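Local atomic coordinates of sulfite reductase [ferredoxin] (Mycobacterium tuberculosis, PDB entry 1ZJ8), a protein that catalyses the ferredoxin-dependent reduction of sulfite to sulfide, using one siroheme and one [4Fe-4S] cluster per monomer. Residues H420-L425 against E451-L456; N460-V465 against N542-R547; I481-I486 against A516-K521; I486-Q491 against F504-G509. All blocks are in the same frame, centred on the assembly; numbering follows the deposited sequence.

Interaction 1: residues H420-L425 against E451-L456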
loop_
_atom_site.group_PDB
_atom_site.type_symbol
_atom_site.label_atom_id
_atom_site.label_comp_id
_atom_site.label_asym_id
_atom_site.label_seq_id
_atom_site.Cartn_x
_atom_site.Cartn_y
_atom_site.Cartn_z
ATOM N N HIS A 420 -16.654 -8.018 11.101
ATOM C CA HIS A 420 -16.660 -7.325 9.809
ATOM C C HIS A 420 -15.808 -6.082 9.842
ATOM O O HIS A 420 -14.952 -5.850 8.980
ATOM C CB HIS A 420 -18.092 -6.854 9.483
ATOM C CG HIS A 420 -19.030 -7.970 9.189
ATOM N ND1 HIS A 420 -19.196 -8.480 7.914
ATOM C CD2 HIS A 420 -19.811 -8.715 10.006
ATOM C CE1 HIS A 420 -20.055 -9.487 7.958
ATOM N NE2 HIS A 420 -20.443 -9.650 9.216
ATOM N N TRP A 421 -16.095 -5.285 10.868
ATOM C CA TRP A 421 -15.532 -3.956 11.060
ATOM C C TRP A 421 -14.048 -3.989 11.223
ATOM O O TRP A 421 -13.338 -3.260 10.550
ATOM C CB TRP A 421 -16.151 -3.288 12.294
ATOM C CG TRP A 421 -17.602 -3.239 12.130
ATOM C CD1 TRP A 421 -18.542 -3.935 12.837
ATOM C CD2 TRP A 421 -18.300 -2.539 11.106
ATOM N NE1 TRP A 421 -19.791 -3.671 12.336
ATOM C CE2 TRP A 421 -19.671 -2.823 11.268
ATOM C CE3 TRP A 421 -17.893 -1.695 10.057
ATOM C CZ2 TRP A 421 -20.636 -2.301 10.434
ATOM C CZ3 TRP A 421 -18.851 -1.154 9.239
ATOM C CH2 TRP A 421 -20.214 -1.462 9.430
ATOM N N ARG A 422 -13.573 -4.829 12.126
ATOM C CA ARG A 422 -12.130 -4.957 12.332
ATOM C C ARG A 422 -11.437 -5.530 11.100
ATOM O O ARG A 422 -10.306 -5.190 10.783
ATOM C CB ARG A 422 -11.868 -5.871 13.508
ATOM C CG ARG A 422 -10.433 -5.947 13.948
ATOM C CD ARG A 422 -10.264 -7.183 14.798
ATOM N NE ARG A 422 -9.458 -6.938 15.983
ATOM C CZ ARG A 422 -9.870 -6.245 17.045
ATOM N NH1 ARG A 422 -11.105 -5.717 17.116
ATOM N NH2 ARG A 422 -9.025 -6.094 18.058
ATOM N N ARG A 423 -12.133 -6.440 10.446
ATOM C CA ARG A 423 -11.622 -7.108 9.294
ATOM C C ARG A 423 -11.444 -6.176 8.132
ATOM O O ARG A 423 -10.427 -6.196 7.467
ATOM C CB ARG A 423 -12.605 -8.190 8.879
ATOM C CG ARG A 423 -12.210 -8.815 7.586
ATOM C CD ARG A 423 -12.778 -10.143 7.478
ATOM N NE ARG A 423 -12.382 -10.777 6.241
ATOM C CZ ARG A 423 -12.742 -12.006 5.920
ATOM N NH1 ARG A 423 -13.537 -12.706 6.724
ATOM N NH2 ARG A 423 -12.341 -12.525 4.776
ATOM N N ASN A 424 -12.460 -5.373 7.884
ATOM C CA ASN A 424 -12.551 -4.641 6.628
ATOM C C ASN A 424 -12.152 -3.165 6.668
ATOM O O ASN A 424 -12.319 -2.467 5.687
ATOM C CB ASN A 424 -13.972 -4.787 6.073
ATOM C CG ASN A 424 -14.288 -6.198 5.708
ATOM O OD1 ASN A 424 -13.530 -6.826 5.009
ATOM N ND2 ASN A 424 -15.394 -6.718 6.203
ATOM N N LEU A 425 -11.597 -2.700 7.770
ATOM C CA LEU A 425 -11.260 -1.294 7.883
ATOM C C LEU A 425 -9.777 -1.087 7.583
ATOM O O LEU A 425 -8.926 -1.840 8.028
ATOM C CB LEU A 425 -11.622 -0.750 9.280
ATOM C CG LEU A 425 -11.238 0.724 9.555
ATOM C CD1 LEU A 425 -12.213 1.392 10.487
ATOM C CD2 LEU A 425 -9.806 0.912 10.106
ATOM N N GLU A 451 -15.953 0.526 18.986
ATOM C CA GLU A 451 -17.227 1.271 19.008
ATOM C C GLU A 451 -18.233 0.643 18.048
ATOM O O GLU A 451 -19.300 0.207 18.475
ATOM C CB GLU A 451 -17.057 2.752 18.656
ATOM C CG GLU A 451 -18.328 3.561 18.934
ATOM C CD GLU A 451 -18.230 5.023 18.524
ATOM O OE1 GLU A 451 -17.110 5.588 18.500
ATOM O OE2 GLU A 451 -19.296 5.598 18.212
ATOM N N LEU A 452 -17.856 0.567 16.768
ATOM C CA LEU A 452 -18.674 -0.043 15.722
ATOM C C LEU A 452 -19.076 -1.468 16.071
ATOM O O LEU A 452 -20.237 -1.848 15.904
ATOM C CB LEU A 452 -17.901 -0.031 14.399
ATOM C CG LEU A 452 -17.648 1.364 13.802
ATOM C CD1 LEU A 452 -16.805 1.311 12.530
ATOM C CD2 LEU A 452 -18.967 2.084 13.531
ATOM N N GLU A 453 -18.115 -2.246 16.566
ATOM C CA GLU A 453 -18.357 -3.629 16.945
ATOM C C GLU A 453 -19.515 -3.775 17.930
ATOM O O GLU A 453 -20.426 -4.555 17.699
ATOM C CB GLU A 453 -17.081 -4.233 17.526
ATOM C CG GLU A 453 -16.166 -4.856 16.483
ATOM C CD GLU A 453 -14.811 -5.268 17.051
ATOM O OE1 GLU A 453 -14.609 -4.996 18.269
ATOM O OE2 GLU A 453 -13.968 -5.848 16.294
ATOM N N ARG A 454 -19.492 -3.009 19.009
ATOM C CA ARG A 454 -20.547 -3.092 20.040
ATOM C C ARG A 454 -21.792 -2.272 19.680
ATOM O O ARG A 454 -22.919 -2.678 19.950
ATOM C CB ARG A 454 -19.999 -2.648 21.416
ATOM C CG ARG A 454 -19.595 -1.160 21.535
ATOM C CD ARG A 454 -18.885 -0.812 22.845
ATOM N NE ARG A 454 -18.313 0.529 22.738
ATOM C CZ ARG A 454 -17.025 0.823 22.535
ATOM N NH1 ARG A 454 -16.089 -0.127 22.467
ATOM N NH2 ARG A 454 -16.658 2.093 22.411
ATOM N N ARG A 455 -21.582 -1.132 19.039
ATOM C CA ARG A 455 -22.686 -0.249 18.667
ATOM C C ARG A 455 -23.653 -0.837 17.613
ATOM O O ARG A 455 -24.813 -0.457 17.556
ATOM C CB ARG A 455 -22.137 1.083 18.154
ATOM C CG ARG A 455 -22.821 2.259 18.747
ATOM C CD ARG A 455 -23.328 3.201 17.705
ATOM N NE ARG A 455 -22.517 4.400 17.664
ATOM C CZ ARG A 455 -23.005 5.613 17.468
ATOM N NH1 ARG A 455 -24.307 5.800 17.297
ATOM N NH2 ARG A 455 -22.181 6.642 17.462
ATOM N N LEU A 456 -23.158 -1.749 16.782
ATOM C CA LEU A 456 -23.920 -2.340 15.706
ATOM C C LEU A 456 -24.016 -3.846 15.852
ATOM O O LEU A 456 -24.314 -4.550 14.884
ATOM C CB LEU A 456 -23.243 -2.053 14.356
ATOM C CG LEU A 456 -23.248 -0.618 13.845
ATOM C CD1 LEU A 456 -22.234 -0.457 12.735
ATOM C CD2 LEU A 456 -24.629 -0.227 13.364
#

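Interaction 2: residues N460-V465 against N542-R547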
loop_
_atom_site.group_PDB
_atom_site.type_symbol
_atom_site.label_atom_id
_atom_site.label_comp_id
_atom_site.label_asym_id
_atom_site.label_seq_id
_atom_site.Cartn_x
_atom_site.Cartn_y
_atom_site.Cartn_z
ATOM N N ASN A 460 -25.735 -7.029 13.472
ATOM C CA ASN A 460 -24.713 -7.900 12.864
ATOM C C ASN A 460 -25.251 -9.192 12.227
ATOM O O ASN A 460 -24.734 -9.656 11.215
ATOM C CB ASN A 460 -23.647 -8.253 13.908
ATOM C CG ASN A 460 -22.503 -9.065 13.326
ATOM O OD1 ASN A 460 -22.113 -8.879 12.170
ATOM N ND2 ASN A 460 -21.956 -9.966 14.127
ATOM N N SER A 461 -26.277 -9.766 12.847
ATOM C CA SER A 461 -27.016 -10.896 12.293
ATOM C C SER A 461 -27.320 -10.750 10.779
ATOM O O SER A 461 -27.141 -11.701 10.005
ATOM C CB SER A 461 -28.321 -11.061 13.092
ATOM O OG SER A 461 -28.963 -9.806 13.331
ATOM N N GLN A 462 -27.767 -9.555 10.377
ATOM C CA GLN A 462 -28.183 -9.280 8.994
ATOM C C GLN A 462 -27.037 -9.092 7.998
ATOM O O GLN A 462 -27.241 -9.155 6.781
ATOM C CB GLN A 462 -29.044 -8.008 8.937
ATOM C CG GLN A 462 -30.504 -8.204 9.280
ATOM C CD GLN A 462 -30.790 -7.942 10.731
ATOM O OE1 GLN A 462 -31.272 -6.867 11.088
ATOM N NE2 GLN A 462 -30.489 -8.917 11.585
ATOM N N LEU A 463 -25.844 -8.821 8.497
ATOM C CA LEU A 463 -24.788 -8.334 7.616
ATOM C C LEU A 463 -24.047 -9.468 6.934
ATOM O O LEU A 463 -22.863 -9.728 7.183
ATOM C CB LEU A 463 -23.832 -7.387 8.348
ATOM C CG LEU A 463 -24.335 -5.943 8.348
ATOM C CD1 LEU A 463 -23.362 -5.038 9.094
ATOM C CD2 LEU A 463 -24.551 -5.446 6.923
ATOM N N ASP A 464 -24.773 -10.110 6.027
ATOM C CA ASP A 464 -24.231 -11.187 5.195
ATOM C C ASP A 464 -23.169 -10.708 4.205
ATOM O O ASP A 464 -22.563 -11.520 3.515
ATOM C CB ASP A 464 -25.372 -11.875 4.414
ATOM C CG ASP A 464 -26.174 -10.891 3.540
ATOM O OD1 ASP A 464 -25.553 -10.016 2.895
ATOM O OD2 ASP A 464 -27.423 -10.993 3.493
ATOM N N VAL A 465 -22.987 -9.396 4.104
ATOM C CA VAL A 465 -22.107 -8.817 3.105
ATOM C C VAL A 465 -21.231 -7.760 3.785
ATOM O O VAL A 465 -21.720 -6.981 4.607
ATOM C CB VAL A 465 -22.971 -8.265 1.896
ATOM C CG1 VAL A 465 -23.435 -6.818 2.123
ATOM C CG2 VAL A 465 -22.235 -8.413 0.551
ATOM N N ASN A 542 -29.641 2.712 7.721
ATOM C CA ASN A 542 -30.411 3.075 6.524
ATOM C C ASN A 542 -30.196 2.028 5.427
ATOM O O ASN A 542 -31.128 1.688 4.672
ATOM C CB ASN A 542 -29.991 4.449 5.991
ATOM C CG ASN A 542 -30.492 5.606 6.851
ATOM O OD1 ASN A 542 -31.068 5.406 7.927
ATOM N ND2 ASN A 542 -30.262 6.831 6.379
ATOM N N PHE A 543 -28.969 1.515 5.331
ATOM C CA PHE A 543 -28.688 0.472 4.350
ATOM C C PHE A 543 -29.531 -0.766 4.606
ATOM O O PHE A 543 -30.097 -1.306 3.670
ATOM C CB PHE A 543 -27.196 0.105 4.288
ATOM C CG PHE A 543 -26.899 -1.093 3.410
ATOM C CD1 PHE A 543 -27.187 -1.072 2.063
ATOM C CD2 PHE A 543 -26.327 -2.236 3.937
ATOM C CE1 PHE A 543 -26.920 -2.179 1.256
ATOM C CE2 PHE A 543 -26.054 -3.343 3.123
ATOM C CZ PHE A 543 -26.353 -3.307 1.785
ATOM N N VAL A 544 -29.647 -1.197 5.859
ATOM C CA VAL A 544 -30.382 -2.446 6.158
ATOM C C VAL A 544 -31.919 -2.223 6.178
ATOM O O VAL A 544 -32.676 -3.178 6.179
ATOM C CB VAL A 544 -29.856 -3.151 7.452
ATOM C CG1 VAL A 544 -30.148 -4.646 7.422
ATOM C CG2 VAL A 544 -28.356 -2.961 7.598
ATOM N N LYS A 545 -32.374 -0.970 6.158
ATOM C CA LYS A 545 -33.797 -0.668 6.061
ATOM C C LYS A 545 -34.207 -0.708 4.588
ATOM O O LYS A 545 -34.809 -1.686 4.136
ATOM C CB LYS A 545 -34.097 0.700 6.698
ATOM C CG LYS A 545 -35.562 1.099 6.691
ATOM C CD LYS A 545 -36.398 0.174 7.586
ATOM C CE LYS A 545 -37.856 0.584 7.594
ATOM N NZ LYS A 545 -37.986 2.052 7.778
ATOM N N HIS A 546 -33.809 0.325 3.836
ATOM C CA HIS A 546 -34.197 0.518 2.441
ATOM C C HIS A 546 -33.516 -0.506 1.510
ATOM O O HIS A 546 -33.268 -0.235 0.339
ATOM C CB HIS A 546 -33.831 1.948 2.015
ATOM C CG HIS A 546 -34.526 3.019 2.808
ATOM N ND1 HIS A 546 -33.951 3.630 3.902
ATOM C CD2 HIS A 546 -35.744 3.597 2.656
ATOM C CE1 HIS A 546 -34.788 4.527 4.400
ATOM N NE2 HIS A 546 -35.881 4.530 3.659
ATOM N N ARG A 547 -33.267 -1.708 2.017
ATOM C CA ARG A 547 -32.377 -2.644 1.351
ATOM C C ARG A 547 -33.094 -3.669 0.489
ATOM O O ARG A 547 -34.143 -4.202 0.876
ATOM C CB ARG A 547 -31.575 -3.405 2.387
ATOM C CG ARG A 547 -30.257 -3.932 1.878
ATOM C CD ARG A 547 -29.693 -4.913 2.870
ATOM N NE ARG A 547 -28.814 -5.881 2.235
ATOM C CZ ARG A 547 -28.374 -6.996 2.814
ATOM N NH1 ARG A 547 -28.731 -7.311 4.065
ATOM N NH2 ARG A 547 -27.568 -7.806 2.134
#

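Interaction 3: residues I481-I486 against A516-K521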
loop_
_atom_site.group_PDB
_atom_site.type_symbol
_atom_site.label_atom_id
_atom_site.label_comp_id
_atom_site.label_asym_id
_atom_site.label_seq_id
_atom_site.Cartn_x
_atom_site.Cartn_y
_atom_site.Cartn_z
ATOM N N ILE A 481 -9.083 5.690 -0.624
ATOM C CA ILE A 481 -10.377 6.369 -0.418
ATOM C C ILE A 481 -11.487 5.941 -1.395
ATOM O O ILE A 481 -12.637 5.665 -1.007
ATOM C CB ILE A 481 -10.233 7.901 -0.640
ATOM C CG1 ILE A 481 -9.201 8.515 0.298
ATOM C CG2 ILE A 481 -11.596 8.608 -0.450
ATOM C CD1 ILE A 481 -8.722 9.870 -0.122
ATOM N N GLN A 482 -11.130 5.915 -2.674
ATOM C CA GLN A 482 -12.125 5.905 -3.731
ATOM C C GLN A 482 -12.593 4.511 -4.031
ATOM O O GLN A 482 -13.443 4.326 -4.900
ATOM C CB GLN A 482 -11.586 6.556 -5.020
ATOM C CG GLN A 482 -11.070 7.998 -4.875
ATOM C CD GLN A 482 -9.625 8.052 -4.435
ATOM O OE1 GLN A 482 -9.120 7.109 -3.823
ATOM N NE2 GLN A 482 -8.942 9.152 -4.755
ATOM N N ILE A 483 -12.050 3.524 -3.330
ATOM C CA ILE A 483 -12.410 2.140 -3.619
ATOM C C ILE A 483 -12.897 1.433 -2.366
ATOM O O ILE A 483 -12.671 0.240 -2.199
ATOM C CB ILE A 483 -11.232 1.395 -4.299
ATOM C CG1 ILE A 483 -9.998 1.357 -3.391
ATOM C CG2 ILE A 483 -10.881 2.070 -5.613
ATOM C CD1 ILE A 483 -8.800 0.742 -4.037
ATOM N N ALA A 484 -13.572 2.176 -1.496
ATOM C CA ALA A 484 -14.143 1.631 -0.268
ATOM C C ALA A 484 -15.615 1.794 -0.393
ATOM O O ALA A 484 -16.060 2.691 -1.079
ATOM C CB ALA A 484 -13.660 2.416 0.931
ATOM N N ASP A 485 -16.376 0.931 0.261
ATOM C CA ASP A 485 -17.801 1.156 0.378
ATOM C C ASP A 485 -18.005 2.482 1.112
ATOM O O ASP A 485 -18.787 3.307 0.653
ATOM C CB ASP A 485 -18.489 -0.016 1.078
ATOM C CG ASP A 485 -18.490 -1.288 0.230
ATOM O OD1 ASP A 485 -18.422 -1.199 -1.029
ATOM O OD2 ASP A 485 -18.535 -2.384 0.837
ATOM N N ILE A 486 -17.275 2.702 2.210
ATOM C CA ILE A 486 -17.263 3.987 2.879
ATOM C C ILE A 486 -15.829 4.520 2.982
ATOM O O ILE A 486 -15.048 4.062 3.806
ATOM C CB ILE A 486 -17.884 3.884 4.273
ATOM C CG1 ILE A 486 -19.237 3.185 4.190
ATOM C CG2 ILE A 486 -18.035 5.285 4.891
ATOM C CD1 ILE A 486 -19.925 3.016 5.496
ATOM N N ALA A 516 -15.123 -2.547 -11.564
ATOM C CA ALA A 516 -14.372 -1.660 -10.688
ATOM C C ALA A 516 -14.719 -0.221 -11.035
ATOM O O ALA A 516 -14.708 0.170 -12.203
ATOM C CB ALA A 516 -12.881 -1.887 -10.846
ATOM N N GLY A 517 -15.057 0.552 -10.015
ATOM C CA GLY A 517 -15.368 1.957 -10.187
ATOM C C GLY A 517 -15.135 2.662 -8.879
ATOM O O GLY A 517 -15.095 2.032 -7.816
ATOM N N PHE A 518 -14.988 3.975 -8.947
ATOM C CA PHE A 518 -14.732 4.761 -7.746
ATOM C C PHE A 518 -16.032 5.120 -7.043
ATOM O O PHE A 518 -17.126 4.935 -7.590
ATOM C CB PHE A 518 -13.902 5.984 -8.090
ATOM C CG PHE A 518 -12.651 5.637 -8.822
ATOM C CD1 PHE A 518 -11.651 4.911 -8.184
ATOM C CD2 PHE A 518 -12.493 5.982 -10.163
ATOM C CE1 PHE A 518 -10.495 4.560 -8.855
ATOM C CE2 PHE A 518 -11.347 5.636 -10.852
ATOM C CZ PHE A 518 -10.337 4.922 -10.199
ATOM N N GLY A 519 -15.904 5.590 -5.806
ATOM C CA GLY A 519 -17.061 5.944 -4.990
ATOM C C GLY A 519 -17.557 7.324 -5.363
ATOM O O GLY A 519 -16.794 8.124 -5.907
ATOM N N ARG A 520 -18.830 7.602 -5.076
ATOM C CA ARG A 520 -19.403 8.910 -5.367
ATOM C C ARG A 520 -19.265 9.837 -4.160
ATOM O O ARG A 520 -19.315 9.407 -3.005
ATOM C CB ARG A 520 -20.845 8.824 -5.886
ATOM C CG ARG A 520 -21.739 7.767 -5.252
ATOM C CD ARG A 520 -23.224 7.934 -5.655
ATOM N NE ARG A 520 -23.823 9.179 -5.136
ATOM C CZ ARG A 520 -25.117 9.363 -4.836
ATOM N NH1 ARG A 520 -26.020 8.389 -4.965
ATOM N NH2 ARG A 520 -25.513 10.542 -4.378
ATOM N N LYS A 521 -19.064 11.112 -4.462
ATOM C CA LYS A 521 -18.768 12.139 -3.477
ATOM C C LYS A 521 -20.104 12.802 -3.194
ATOM O O LYS A 521 -20.962 12.824 -4.068
ATOM C CB LYS A 521 -17.763 13.140 -4.062
ATOM C CG LYS A 521 -16.686 12.481 -4.957
ATOM C CD LYS A 521 -15.839 13.486 -5.730
ATOM C CE LYS A 521 -14.885 14.242 -4.818
ATOM N NZ LYS A 521 -13.545 14.397 -5.430
#

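Interaction 4: residues I486-Q491 against F504-G509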
loop_
_atom_site.group_PDB
_atom_site.type_symbol
_atom_site.label_atom_id
_atom_site.label_comp_id
_atom_site.label_asym_id
_atom_site.label_seq_id
_atom_site.Cartn_x
_atom_site.Cartn_y
_atom_site.Cartn_z
ATOM N N ILE A 486 -17.275 2.702 2.210
ATOM C CA ILE A 486 -17.263 3.987 2.879
ATOM C C ILE A 486 -15.829 4.520 2.982
ATOM O O ILE A 486 -15.048 4.062 3.806
ATOM C CB ILE A 486 -17.884 3.884 4.273
ATOM C CG1 ILE A 486 -19.237 3.185 4.190
ATOM C CG2 ILE A 486 -18.035 5.285 4.891
ATOM C CD1 ILE A 486 -19.925 3.016 5.496
ATOM N N GLY A 487 -15.487 5.493 2.147
ATOM C CA GLY A 487 -14.155 6.082 2.151
ATOM C C GLY A 487 -14.207 7.441 2.802
ATOM O O GLY A 487 -15.177 8.174 2.626
ATOM N N PHE A 488 -13.177 7.784 3.564
ATOM C CA PHE A 488 -13.121 9.078 4.234
ATOM C C PHE A 488 -11.863 9.811 3.806
ATOM O O PHE A 488 -10.765 9.269 3.917
ATOM C CB PHE A 488 -13.137 8.896 5.752
ATOM C CG PHE A 488 -14.435 8.369 6.287
ATOM C CD1 PHE A 488 -15.441 9.227 6.665
ATOM C CD2 PHE A 488 -14.648 7.006 6.424
ATOM C CE1 PHE A 488 -16.635 8.745 7.160
ATOM C CE2 PHE A 488 -15.857 6.517 6.926
ATOM C CZ PHE A 488 -16.841 7.393 7.295
ATOM N N LYS A 489 -12.031 11.035 3.301
ATOM C CA LYS A 489 -10.895 11.884 2.917
ATOM C C LYS A 489 -10.810 13.022 3.905
ATOM O O LYS A 489 -11.658 13.922 3.910
ATOM C CB LYS A 489 -11.038 12.443 1.494
ATOM C CG LYS A 489 -9.873 13.398 1.037
ATOM C CD LYS A 489 -9.959 13.817 -0.452
ATOM C CE LYS A 489 -11.345 14.359 -0.854
ATOM N NZ LYS A 489 -11.437 14.630 -2.322
ATOM N N GLY A 490 -9.779 12.978 4.738
ATOM C CA GLY A 490 -9.568 13.998 5.756
ATOM C C GLY A 490 -9.242 15.359 5.168
ATOM O O GLY A 490 -8.401 15.471 4.261
ATOM N N GLN A 491 -9.925 16.384 5.683
ATOM C CA GLN A 491 -9.681 17.772 5.306
ATOM C C GLN A 491 -10.114 18.672 6.457
ATOM O O GLN A 491 -10.741 18.211 7.407
ATOM C CB GLN A 491 -10.361 18.151 3.972
ATOM C CG GLN A 491 -11.893 18.264 3.958
ATOM C CD GLN A 491 -12.460 18.526 2.537
ATOM O OE1 GLN A 491 -13.596 18.991 2.376
ATOM N NE2 GLN A 491 -11.660 18.227 1.511
ATOM N N PHE A 504 -13.979 14.958 7.695
ATOM C CA PHE A 504 -13.792 14.086 6.538
ATOM C C PHE A 504 -14.843 14.340 5.453
ATOM O O PHE A 504 -16.013 14.601 5.746
ATOM C CB PHE A 504 -13.825 12.604 6.987
ATOM C CG PHE A 504 -12.736 12.241 7.975
ATOM C CD1 PHE A 504 -12.937 12.383 9.348
ATOM C CD2 PHE A 504 -11.507 11.787 7.536
ATOM C CE1 PHE A 504 -11.936 12.077 10.258
ATOM C CE2 PHE A 504 -10.512 11.483 8.445
ATOM C CZ PHE A 504 -10.732 11.632 9.810
ATOM N N GLN A 505 -14.387 14.286 4.203
ATOM C CA GLN A 505 -15.255 14.219 3.033
ATOM C C GLN A 505 -15.488 12.734 2.770
ATOM O O GLN A 505 -14.596 11.921 2.992
ATOM C CB GLN A 505 -14.562 14.894 1.825
ATOM C CG GLN A 505 -15.432 15.098 0.537
ATOM C CD GLN A 505 -14.680 15.857 -0.617
ATOM O OE1 GLN A 505 -14.331 15.272 -1.651
ATOM N NE2 GLN A 505 -14.439 17.158 -0.420
ATOM N N VAL A 506 -16.680 12.394 2.299
ATOM C CA VAL A 506 -17.153 11.017 2.237
ATOM C C VAL A 506 -17.288 10.516 0.801
ATOM O O VAL A 506 -17.953 11.140 -0.022
ATOM C CB VAL A 506 -18.531 10.941 2.931
ATOM C CG1 VAL A 506 -19.198 9.565 2.770
ATOM C CG2 VAL A 506 -18.363 11.307 4.406
ATOM N N HIS A 507 -16.667 9.380 0.502
ATOM C CA HIS A 507 -16.811 8.744 -0.804
ATOM C C HIS A 507 -17.532 7.426 -0.552
ATOM O O HIS A 507 -17.127 6.653 0.318
ATOM C CB HIS A 507 -15.450 8.510 -1.474
ATOM C CG HIS A 507 -14.672 9.769 -1.757
ATOM N ND1 HIS A 507 -14.378 10.195 -3.038
ATOM C CD2 HIS A 507 -14.102 10.677 -0.924
ATOM C CE1 HIS A 507 -13.680 11.317 -2.983
ATOM N NE2 HIS A 507 -13.497 11.631 -1.712
ATOM N N LEU A 508 -18.611 7.176 -1.281
ATOM C CA LEU A 508 -19.415 5.991 -1.037
ATOM C C LEU A 508 -19.455 5.070 -2.253
ATOM O O LEU A 508 -19.602 5.533 -3.386
ATOM C CB LEU A 508 -20.824 6.408 -0.631
ATOM C CG LEU A 508 -20.920 7.043 0.761
ATOM C CD1 LEU A 508 -22.124 7.961 0.865
ATOM C CD2 LEU A 508 -20.992 5.976 1.842
ATOM N N GLY A 509 -19.318 3.768 -2.019
ATOM C CA GLY A 509 -19.580 2.758 -3.053
ATOM C C GLY A 509 -18.439 2.377 -4.003
ATOM O O GLY A 509 -18.678 1.772 -5.043
#

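Interaction 1: residues H420-L425 against E451-L456
Trp421 lays one face of its indole against Leu452 where two helices of the C-terminal 4Fe-4S half run nearly antiparallel, their local axes 9.4 Å apart at closest approach and their directions 156° apart. The side chains of Trp421 and Leu452 cross at about a right angle, and Leu452 CB stands over the five-membered ring, 4.1 Å from its centroid and 18° off the normal: a CH-pi contact. Trp421 CB points toward helix 442-455, and CG is anti to the carbonyl carbon (chi1 -57°). Leu456, just past the end of that helix, also crosses the indole at about a right angle and brings CD1 to 3.4 Å from Trp421 CZ2, an oblique approach. Beside this apolar core Arg422 and Glu453 form a salt bridge, their guanidinium and carboxylate planes nearly coplanar. Glu453 OE2 is also hydrogen-bonded to Ser419 OG, just before the short helix. Arg422 NH1 meets Glu453 OE2 on its syn side at 3.0 Å, in a bent bond.

Interaction 2: residues N460-V465 against N542-R547
The guanidinium of Arg547 faces Asp464 with its edge, while the Phe543 ring turns an edge to Val465. Arg547 CG lies over one face of Phe543, 3.8 Å above the plane and offset toward the rim; Val465 CG1 sits near the ring plane, 4.5 Å from Phe543 CE2. Phe553 meets this phenyl edge-to-face, and Trp556 packs on it too, placing the contact beside helix 553-559. Arg547 is extended from CG to NE, and its end meets Asp464 tip to tip, although the carboxylate and guanidinium planes are 59° apart. The salt bridge runs from Arg547 NH2 to the syn side of Asp464 OD1 at 3.1 Å, with a weak second bond to OD2; Arg547 NH2 also donates to the carbonyl of Glu551. Gln462 CB rests 3.8 Å from Val544 CG1, the two side chains crossing at about a right angle. Asp464 is presented by two overlapping turns: a type I beta turn from Asn460 to Leu463 and an inverse gamma turn centred on Leu463, in which Asp464 N bonds Gln462 O. The arrangement is partly buried packing of a turn-rich loop against the C-terminal end of helix 532-545, away from the cofactor sites.

Interaction 3: residues I481-I486 against A516-K521
Gln482 O accepts the N-H of Gly519 at 2.9 Å, a bent bond with an N-H...O angle of 133° and the donor tilted 26° from the carbonyl plane. The same oxygen receives a CA-H...O contact from Phe518 CA at 3.2 Å and lies at the edge of the Phe518 ring, in its plane. The Phe518 side chain also packs here: its CD1 comes within 3.6 Å of Gln482 CB, an oblique approach, and within 3.9 Å of Ile483 CG2, which meets the ring at its edge. Ile483 and Phe518 lie side by side, pointing the same way. Both segments are lead-ins to strands of one mixed sheet: residues 481-486 run from the cluster-binding region into strand 486-494, while the chain from Ala516 to Lys521 enters the outermost strand 520-528. Further out, Leu258 from another part of the chain touches both Gln482 and Phe518. The Gln482 chain bends at chi2 (86°), which sets CD aside; its OE1 is hydrogen-bonded to Ser477 OG, as is the backbone N of Ile481. Ser477 lines the iron-sulfur pocket, and Cys478, next along the chain, is by similarity the axial ligand of the siroheme iron. The side chain of Ile483 lies about 7 Å from the siroheme.

Interaction 4: residues I486-Q491 against F504-G509
Gln505 O takes the N-H of Lys489 at 2.7 Å in a nearly straight bond (177°) lying in the carbonyl plane. Gln505 N returns a bond to Lys489 O, and Gly487 and His507 form a second reciprocal pair, the hydrogen-bonded positions of an antiparallel hairpin. Ile486 faces Leu508, Phe488 faces Val506 and Gly490 faces Phe504 in non-hydrogen-bonded pairs. On the face that carries Ile486, Phe488, Phe504, Val506 and Leu508, the Phe488 and Phe504 side chains cross at about a right angle, with Phe504 CB at the Phe488 ring edge, 3.8 Å from CD1; Phe504 CD2 passes Gly490 CA at 3.4 Å. Helix 532-545 covers part of this face, touching Phe488, Val506 and Leu508. On the other face Lys489 and Gln505 run side by side. Lys489 bends at chi3 (51°), placing CE in the plane of the His507 imidazole, 3.6 Å from NE2. Lys489 NZ reaches Gln505 OE1 at 3.0 Å from above the amide plane, while Gln505 NE2 makes only a weak bond to Gln491 OE1. Apolar side chains thus pack on the face partly under the helix, whereas on the other the Gln505 amide oxygen probably helps to solvate the lysine ammonium.

How the interactions relate
All four contacts fall in the C-terminal 4Fe-4S half, around its five-stranded mixed sheet. Interaction 1 closes first along the chain; interaction 2 then opens and encloses interaction 3, which encloses interaction 4. Interactions 3 and 4 have centres 9 Å apart, share Ile486, and are joined by probable backbone hydrogen bonds from Gly509 N to Asp485 O and from Arg520 N to Leu508 O. Interactions 1 and 2, with centres 14 Å apart, touch where Trp421 packs on Leu463. Helix 532-545 links these groups, following strand 520-528 and packing on the hairpin. Interactions 3 and 4 thus lie nearer the cofactors, 1 and 2 farther out (centres 22 and 30 Å from the chain centre, against 16 and 18 Å).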